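Local coordinates for putative peptide ABC-transport system periplasmic peptide-binding protein (Campylobacter jejuni, PDB 4OEV) that binds nickel(II) outside the cytoplasm and probably delivers the metal to an ABC-type importer, at residues Q260-A265 and S353-I358. Sequence-based numbering, arbitrary orientation.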
ATOM      1  N   GLN A 260       4.740  17.061 -18.503  1.00 28.34           N
ATOM      2  CA  GLN A 260       4.596  18.299 -17.752  1.00 29.52           C
ATOM      3  C   GLN A 260       3.306  19.037 -18.176  1.00 33.77           C
ATOM      4  O   GLN A 260       2.574  19.603 -17.368  1.00 34.79           O
ATOM      5  CB  GLN A 260       5.802  19.198 -17.986  1.00 29.68           C
ATOM      6  CG  GLN A 260       7.126  18.590 -17.553  1.00 31.93           C
ATOM      7  CD  GLN A 260       8.308  19.483 -17.931  1.00 37.62           C
ATOM      8  OE1 GLN A 260       8.381  19.990 -19.055  1.00 38.04           O
ATOM      9  NE2 GLN A 260       9.240  19.662 -17.003  1.00 36.39           N
ATOM     10  N   ALA A 261       3.044  19.027 -19.464  1.00 32.40           N
ATOM     11  CA  ALA A 261       1.850  19.715 -19.965  1.00 34.11           C
ATOM     12  C   ALA A 261       0.578  19.109 -19.348  1.00 35.71           C
ATOM     13  O   ALA A 261      -0.328  19.847 -18.924  1.00 33.40           O
ATOM     14  CB  ALA A 261       1.820  19.665 -21.462  1.00 31.35           C
ATOM     15  N   LEU A 262       0.500  17.780 -19.295  1.00 32.64           N
ATOM     16  CA  LEU A 262      -0.674  17.126 -18.725  1.00 35.25           C
ATOM     17  C   LEU A 262      -0.838  17.451 -17.234  1.00 35.21           C
ATOM     18  O   LEU A 262      -1.961  17.584 -16.731  1.00 33.95           O
ATOM     19  CB  LEU A 262      -0.592  15.619 -18.935  1.00 33.84           C
ATOM     20  CG  LEU A 262      -0.571  15.274 -20.422  1.00 31.04           C
ATOM     21  CD1 LEU A 262      -0.315  13.855 -20.610  1.00 22.89           C
ATOM     22  CD2 LEU A 262      -1.929  15.621 -21.081  1.00 32.91           C
ATOM     23  N   ASN A 263       0.274  17.625 -16.535  1.00 36.98           N
ATOM     24  CA  ASN A 263       0.204  18.072 -15.144  1.00 36.36           C
ATOM     25  C   ASN A 263      -0.371  19.496 -15.037  1.00 38.56           C
ATOM     26  O   ASN A 263      -1.257  19.734 -14.227  1.00 36.23           O
ATOM     27  CB  ASN A 263       1.560  18.001 -14.501  1.00 34.30           C
ATOM     28  CG  ASN A 263       1.796  16.650 -13.832  1.00 33.61           C
ATOM     29  OD1 ASN A 263       1.404  16.450 -12.681  1.00 31.63           O
ATOM     30  ND2 ASN A 263       2.383  15.715 -14.568  1.00 30.04           N
ATOM     31  N   TYR A 264       0.105  20.421 -15.875  1.00 38.07           N
ATOM     32  CA  TYR A 264      -0.384  21.816 -15.853  1.00 35.51           C
ATOM     33  C   TYR A 264      -1.849  21.922 -16.261  1.00 32.97           C
ATOM     34  O   TYR A 264      -2.530  22.941 -15.982  1.00 34.03           O
ATOM     35  CB  TYR A 264       0.468  22.717 -16.773  1.00 38.38           C
ATOM     36  CG  TYR A 264       1.807  23.136 -16.183  1.00 40.33           C
ATOM     37  CD1 TYR A 264       1.869  23.921 -15.042  1.00 42.63           C
ATOM     38  CD2 TYR A 264       3.005  22.760 -16.783  1.00 39.22           C
ATOM     39  CE1 TYR A 264       3.093  24.304 -14.500  1.00 42.98           C
ATOM     40  CE2 TYR A 264       4.216  23.144 -16.264  1.00 42.17           C
ATOM     41  CZ  TYR A 264       4.259  23.918 -15.113  1.00 45.30           C
ATOM     42  OH  TYR A 264       5.475  24.279 -14.560  1.00 46.98           O
ATOM     43  N   ALA A 265      -2.353  20.875 -16.909  1.00 40.51           N
ATOM     44  CA  ALA A 265      -3.695  20.892 -17.453  1.00 42.72           C
ATOM     45  C   ALA A 265      -4.783  20.609 -16.414  1.00 41.81           C
ATOM     46  O   ALA A 265      -5.951  20.922 -16.638  1.00 41.06           O
ATOM     47  CB  ALA A 265      -3.801  19.883 -18.572  1.00 35.38           C
ATOM     48  N   SER A 353     -11.798  15.105 -19.397  1.00 40.35           N
ATOM     49  CA  SER A 353     -12.376  16.423 -19.540  1.00 41.28           C
ATOM     50  C   SER A 353     -11.327  17.544 -19.525  1.00 40.84           C
ATOM     51  O   SER A 353     -11.350  18.440 -20.385  1.00 42.69           O
ATOM     52  CB  SER A 353     -13.399  16.674 -18.402  1.00 40.93           C
ATOM     53  OG  SER A 353     -13.731  18.049 -18.484  1.00 46.79           O
ATOM     54  N   GLU A 354     -10.416  17.491 -18.554  1.00 38.15           N
ATOM     55  CA  GLU A 354      -9.331  18.475 -18.395  1.00 35.06           C
ATOM     56  C   GLU A 354      -8.417  18.488 -19.620  1.00 34.47           C
ATOM     57  O   GLU A 354      -8.036  19.561 -20.126  1.00 37.23           O
ATOM     58  CB  GLU A 354      -8.502  18.149 -17.110  1.00 33.73           C
ATOM     59  CG  GLU A 354      -9.271  18.389 -15.797  1.00 38.59           C
ATOM     60  CD  GLU A 354      -9.694  19.857 -15.625  1.00 47.70           C
ATOM     61  OE1 GLU A 354     -10.630  20.312 -16.316  1.00 50.88           O
ATOM     62  OE2 GLU A 354      -9.096  20.571 -14.800  1.00 50.54           O
ATOM     63  N   PHE A 355      -8.114  17.296 -20.130  1.00 32.85           N
ATOM     64  CA  PHE A 355      -7.215  17.202 -21.278  1.00 33.41           C
ATOM     65  C   PHE A 355      -7.891  17.707 -22.539  1.00 36.40           C
ATOM     66  O   PHE A 355      -7.255  18.292 -23.420  1.00 37.27           O
ATOM     67  CB  PHE A 355      -6.784  15.790 -21.490  1.00 29.07           C
ATOM     68  CG  PHE A 355      -5.958  15.218 -20.333  1.00 32.37           C
ATOM     69  CD1 PHE A 355      -5.287  16.043 -19.437  1.00 32.57           C
ATOM     70  CD2 PHE A 355      -5.905  13.869 -20.154  1.00 29.25           C
ATOM     71  CE1 PHE A 355      -4.512  15.485 -18.394  1.00 33.57           C
ATOM     72  CE2 PHE A 355      -5.134  13.288 -19.088  1.00 33.06           C
ATOM     73  CZ  PHE A 355      -4.460  14.120 -18.224  1.00 35.12           C
ATOM     74  N   ARG A 356      -9.167  17.385 -22.660  1.00 39.35           N
ATOM     75  CA  ARG A 356      -9.936  17.812 -23.834  1.00 40.15           C
ATOM     76  C   ARG A 356      -9.902  19.318 -23.965  1.00 40.45           C
ATOM     77  O   ARG A 356      -9.840  19.862 -25.089  1.00 40.94           O
ATOM     78  CB  ARG A 356     -11.375  17.313 -23.742  1.00 43.64           C
ATOM     79  CG  ARG A 356     -12.243  17.821 -24.884  1.00 48.77           C
ATOM     80  CD  ARG A 356     -13.618  17.209 -24.939  1.00 53.84           C
ATOM     81  NE  ARG A 356     -14.573  18.212 -25.454  1.00 62.52           N
ATOM     82  CZ  ARG A 356     -14.767  18.472 -26.754  1.00 69.86           C
ATOM     83  NH1 ARG A 356     -15.650  19.404 -27.137  1.00 72.76           N
ATOM     84  NH2 ARG A 356     -14.047  17.836 -27.686  1.00 71.94           N
ATOM     85  N   LYS A 357      -9.902  20.008 -22.826  1.00 38.18           N
ATOM     86  CA  LYS A 357      -9.887  21.467 -22.839  1.00 40.14           C
ATOM     87  C   LYS A 357      -8.633  22.059 -23.517  1.00 40.54           C
ATOM     88  O   LYS A 357      -8.704  23.137 -24.062  1.00 41.92           O
ATOM     89  CB  LYS A 357      -9.985  22.029 -21.421  1.00 44.19           C
ATOM     90  CG  LYS A 357     -11.336  21.860 -20.759  1.00 49.90           C
ATOM     91  CD  LYS A 357     -11.369  22.602 -19.442  1.00 55.54           C
ATOM     92  CE  LYS A 357     -12.465  22.049 -18.560  1.00 59.90           C
ATOM     93  NZ  LYS A 357     -12.533  22.733 -17.248  1.00 61.65           N
ATOM     94  N   ILE A 358      -7.505  21.364 -23.468  1.00 41.93           N
ATOM     95  CA  ILE A 358      -6.280  21.856 -24.093  1.00 42.75           C
ATOM     96  C   ILE A 358      -5.952  21.116 -25.395  1.00 45.96           C
ATOM     97  O   ILE A 358      -4.814  21.145 -25.838  1.00 45.51           O
ATOM     98  CB  ILE A 358      -5.039  21.710 -23.152  1.00 44.98           C
ATOM     99  CG1 ILE A 358      -4.837  20.248 -22.777  1.00 38.80           C
ATOM    100  CG2 ILE A 358      -5.175  22.586 -21.906  1.00 46.44           C
ATOM    101  CD1 ILE A 358      -3.430  19.900 -22.201  1.00 43.37           C
TER
HETATM  102  O   HOH W   1      -7.199  21.692 -18.917  1.00 30.42           O
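Ala265 and Glu354, 6.2 Å apart between their CA atoms, mark where helix 260-265 comes nearest to helix 353-357, the two axes passing 9.6 Å apart with an angle of 109° between their N-to-C directions. A steep crossing of this kind concentrates contact in a small patch, and here it centres on Ala265, whose methyl points at the other helix and meets both Phe355 and Ile358. That methyl, CB, sits near the plane of the Phe355 ring at its CD1 edge, 4.2 Å from CD1, and packs closer, at 3.6 Å, on Ile358 CD1. Leu262 lays its CD2 methyl over one face of the ring in a CH-pi contact, 3.9 Å from the centroid and displaced toward the CD1-CE1 rim. With CG anti to its own carbonyl carbon (chi1 -64°), Phe355 extends this ring across to the other helix. One water links the backbones, donating to Ala265 O at 2.7 Å and to Glu354 O at 2.6 Å; no direct hydrogen bond joins the two segments. Glu354 bends at chi2, dividing its carboxylate between OE1, in a salt bridge and weak hydrogen bond with Lys357 NZ one turn on, and OE2, which accepts from Asp267 N, two residues after Ala265. Leu244 and Ile455 also touch Phe355, making this a buried helix-helix crossing packed on antiparallel strands 241-246 and 454-467 of a type 2 periplasmic-binding-protein fold.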